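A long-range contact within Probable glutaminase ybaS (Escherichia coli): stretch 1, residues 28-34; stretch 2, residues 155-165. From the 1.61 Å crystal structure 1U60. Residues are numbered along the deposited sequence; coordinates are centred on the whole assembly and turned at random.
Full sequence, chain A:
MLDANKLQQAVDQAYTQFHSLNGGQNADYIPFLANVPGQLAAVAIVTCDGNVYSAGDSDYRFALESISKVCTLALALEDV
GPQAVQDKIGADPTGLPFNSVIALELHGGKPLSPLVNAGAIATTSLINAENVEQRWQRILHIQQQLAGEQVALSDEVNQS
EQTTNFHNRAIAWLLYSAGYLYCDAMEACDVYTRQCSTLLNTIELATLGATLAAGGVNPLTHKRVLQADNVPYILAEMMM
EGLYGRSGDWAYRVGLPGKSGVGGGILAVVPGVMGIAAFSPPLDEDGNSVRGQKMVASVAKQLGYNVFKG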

# COMPACT_ATOMS: atom_id res chain seq x y z
N ASP A 28 18.03 21.69 -1.74
CA ASP A 28 18.73 22.96 -1.93
C ASP A 28 18.13 23.89 -2.99
O ASP A 28 18.78 24.84 -3.45
CB ASP A 28 20.22 22.69 -2.15
CG ASP A 28 20.51 22.00 -3.49
OD1 ASP A 28 19.56 21.75 -4.26
OD2 ASP A 28 21.67 21.70 -3.85
N TYR A 29 16.87 23.68 -3.33
CA TYR A 29 16.25 24.50 -4.35
C TYR A 29 15.88 25.88 -3.83
O TYR A 29 15.62 26.77 -4.62
CB TYR A 29 15.06 23.80 -5.00
CG TYR A 29 13.96 23.49 -4.02
CD1 TYR A 29 13.94 22.28 -3.33
CD2 TYR A 29 12.97 24.39 -3.79
CE1 TYR A 29 12.92 22.01 -2.43
CE2 TYR A 29 11.97 24.13 -2.89
CZ TYR A 29 11.96 22.96 -2.21
OH TYR A 29 10.93 22.72 -1.33
N ILE A 30 15.84 26.04 -2.50
CA ILE A 30 15.74 27.35 -1.84
C ILE A 30 16.84 27.40 -0.78
O ILE A 30 17.18 26.37 -0.21
CB ILE A 30 14.38 27.66 -1.21
CG1 ILE A 30 13.89 26.53 -0.29
CG2 ILE A 30 13.31 27.95 -2.31
CD1 ILE A 30 12.75 26.98 0.63
N PRO A 31 17.41 28.57 -0.54
CA PRO A 31 18.51 28.67 0.43
C PRO A 31 18.19 28.20 1.84
O PRO A 31 19.07 27.62 2.48
CB PRO A 31 18.83 30.18 0.41
CG PRO A 31 18.47 30.60 -0.94
CD PRO A 31 17.21 29.83 -1.28
N PHE A 32 16.99 28.46 2.34
CA PHE A 32 16.64 28.07 3.68
C PHE A 32 16.93 26.57 3.86
O PHE A 32 17.55 26.19 4.86
CB PHE A 32 15.16 28.34 3.97
CG PHE A 32 14.77 28.09 5.40
CD1 PHE A 32 14.85 29.09 6.34
CD2 PHE A 32 14.33 26.84 5.81
CE1 PHE A 32 14.46 28.87 7.67
CE2 PHE A 32 13.99 26.60 7.11
CZ PHE A 32 14.05 27.62 8.06
N LEU A 33 16.44 25.73 2.95
CA LEU A 33 16.66 24.28 3.07
C LEU A 33 18.14 23.92 2.90
O LEU A 33 18.65 23.03 3.58
CB LEU A 33 15.77 23.54 2.07
CG LEU A 33 14.28 23.65 2.34
CD1 LEU A 33 13.48 23.04 1.19
CD2 LEU A 33 13.92 22.94 3.67
N ALA A 34 18.82 24.58 1.95
CA ALA A 34 20.22 24.31 1.70
C ALA A 34 21.11 24.56 2.94
O ALA A 34 22.09 23.85 3.16
CB ALA A 34 20.71 25.19 0.54
N ASP A 155 7.87 32.98 7.19
CA ASP A 155 7.86 33.98 6.11
C ASP A 155 8.96 33.76 5.12
O ASP A 155 8.75 33.92 3.93
CB ASP A 155 7.98 35.41 6.66
CG ASP A 155 6.75 35.85 7.44
OD1 ASP A 155 5.66 35.20 7.35
OD2 ASP A 155 6.81 36.80 8.22
N GLU A 156 10.16 33.44 5.61
CA GLU A 156 11.31 33.22 4.76
C GLU A 156 11.08 32.04 3.83
O GLU A 156 11.29 32.15 2.61
CB GLU A 156 12.59 33.00 5.56
CG GLU A 156 13.78 32.79 4.62
CD GLU A 156 15.12 32.68 5.33
OE1 GLU A 156 15.17 32.66 6.58
OE2 GLU A 156 16.10 32.54 4.58
N VAL A 157 10.62 30.92 4.39
CA VAL A 157 10.40 29.72 3.54
C VAL A 157 9.30 30.00 2.53
O VAL A 157 9.45 29.67 1.35
CB VAL A 157 10.03 28.49 4.36
CG1 VAL A 157 9.62 27.31 3.46
CG2 VAL A 157 11.20 28.10 5.25
N ASN A 158 8.18 30.55 3.00
CA ASN A 158 7.04 30.88 2.13
C ASN A 158 7.45 31.84 0.99
O ASN A 158 7.14 31.59 -0.17
CB ASN A 158 5.88 31.48 2.94
CG ASN A 158 4.70 31.81 2.10
OD1 ASN A 158 4.31 32.98 1.97
ND2 ASN A 158 4.15 30.82 1.47
N GLN A 159 8.17 32.91 1.31
CA GLN A 159 8.61 33.82 0.24
C GLN A 159 9.51 33.13 -0.81
O GLN A 159 9.34 33.37 -2.03
CB GLN A 159 9.29 35.07 0.83
CG GLN A 159 9.06 36.35 -0.01
CD GLN A 159 7.57 36.77 -0.04
OE1 GLN A 159 7.03 37.31 0.95
NE2 GLN A 159 6.90 36.52 -1.17
N SER A 160 10.41 32.26 -0.37
CA SER A 160 11.26 31.50 -1.25
C SER A 160 10.50 30.50 -2.12
O SER A 160 10.72 30.39 -3.33
CB SER A 160 12.34 30.75 -0.45
OG SER A 160 13.27 31.67 0.08
N GLU A 161 9.60 29.77 -1.48
CA GLU A 161 8.78 28.78 -2.19
C GLU A 161 7.85 29.44 -3.21
O GLU A 161 7.67 28.91 -4.30
CB GLU A 161 7.96 27.98 -1.18
CG GLU A 161 8.82 27.03 -0.32
CD GLU A 161 9.13 25.72 -1.01
OE1 GLU A 161 8.80 25.57 -2.21
OE2 GLU A 161 9.77 24.82 -0.38
N GLN A 162 7.26 30.59 -2.83
CA GLN A 162 6.24 31.27 -3.62
C GLN A 162 6.86 31.82 -4.91
O GLN A 162 6.14 32.07 -5.89
CB GLN A 162 5.62 32.46 -2.85
CG GLN A 162 4.62 32.16 -1.69
CD GLN A 162 3.27 31.59 -2.09
OE1 GLN A 162 2.82 31.67 -3.25
NE2 GLN A 162 2.58 31.05 -1.11
N THR A 163 8.18 32.07 -4.85
CA THR A 163 8.87 32.71 -5.98
C THR A 163 9.68 31.74 -6.79
O THR A 163 10.35 32.14 -7.75
CB THR A 163 9.73 33.88 -5.51
OG1 THR A 163 10.64 33.44 -4.50
CG2 THR A 163 8.91 34.93 -4.86
N THR A 164 9.62 30.46 -6.43
CA THR A 164 10.24 29.38 -7.20
C THR A 164 9.35 28.22 -7.63
O THR A 164 9.86 27.20 -8.13
CB THR A 164 11.42 28.76 -6.41
OG1 THR A 164 10.95 28.29 -5.13
CG2 THR A 164 12.52 29.80 -6.14
N ASN A 165 8.06 28.30 -7.38
CA ASN A 165 7.14 27.15 -7.52
C ASN A 165 6.47 27.05 -8.90
O ASN A 165 5.30 26.67 -9.01
CB ASN A 165 6.06 27.19 -6.44
CG ASN A 165 5.15 28.44 -6.51
OD1 ASN A 165 4.15 28.58 -5.71
ND2 ASN A 165 5.42 29.32 -7.46
O HOH W 1 15.21 30.56 1.39

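Stretch 2 is helical from Asp155 to at least Glu161, whereas stretch 1 enters a helix at Pro31, with Ile30 at the N-cap position. The backbones come near at two points: the CA atoms of Ile30 and Ser160 lie 6.1 Å apart, those of Phe32 and Val157 6.5 Å. Proline suits the first turn of a helix, where its missing amide hydrogen costs no bond. The amide of Phe32, also in that turn, donates to a water (Phe32 N to water O, 2.9 Å) that lies 2.6 Å from Ser160 OG, so one water bridges the stretches.

Ile30 points toward the other helix. Ile30 CG2 packs 3.5 Å from Ser160 CB, a close approach that suits a small side chain, and 3.7 Å from Thr164 OG1, whose hydroxyl is occupied by a bond to Ser160 O (2.8 Å). Ile30 CD1 lies 4.2 Å from Val157 CG1. Phe32 offers a ring face to the same valine: Val157 CG2 sits 3.5 Å from the ring centroid, nearly along the normal, a CH-pi contact. At the ring edge, where aromatic hydrogens carry slight positive charge, Glu156 OE1 lies 3.6 Å from Phe32 CD1.

The direct hydrogen bond between the stretches runs from Tyr29 OH to Glu161 OE2, 2.6 Å; tyrosine's long side chain carries its hydroxyl to the buried carboxylate.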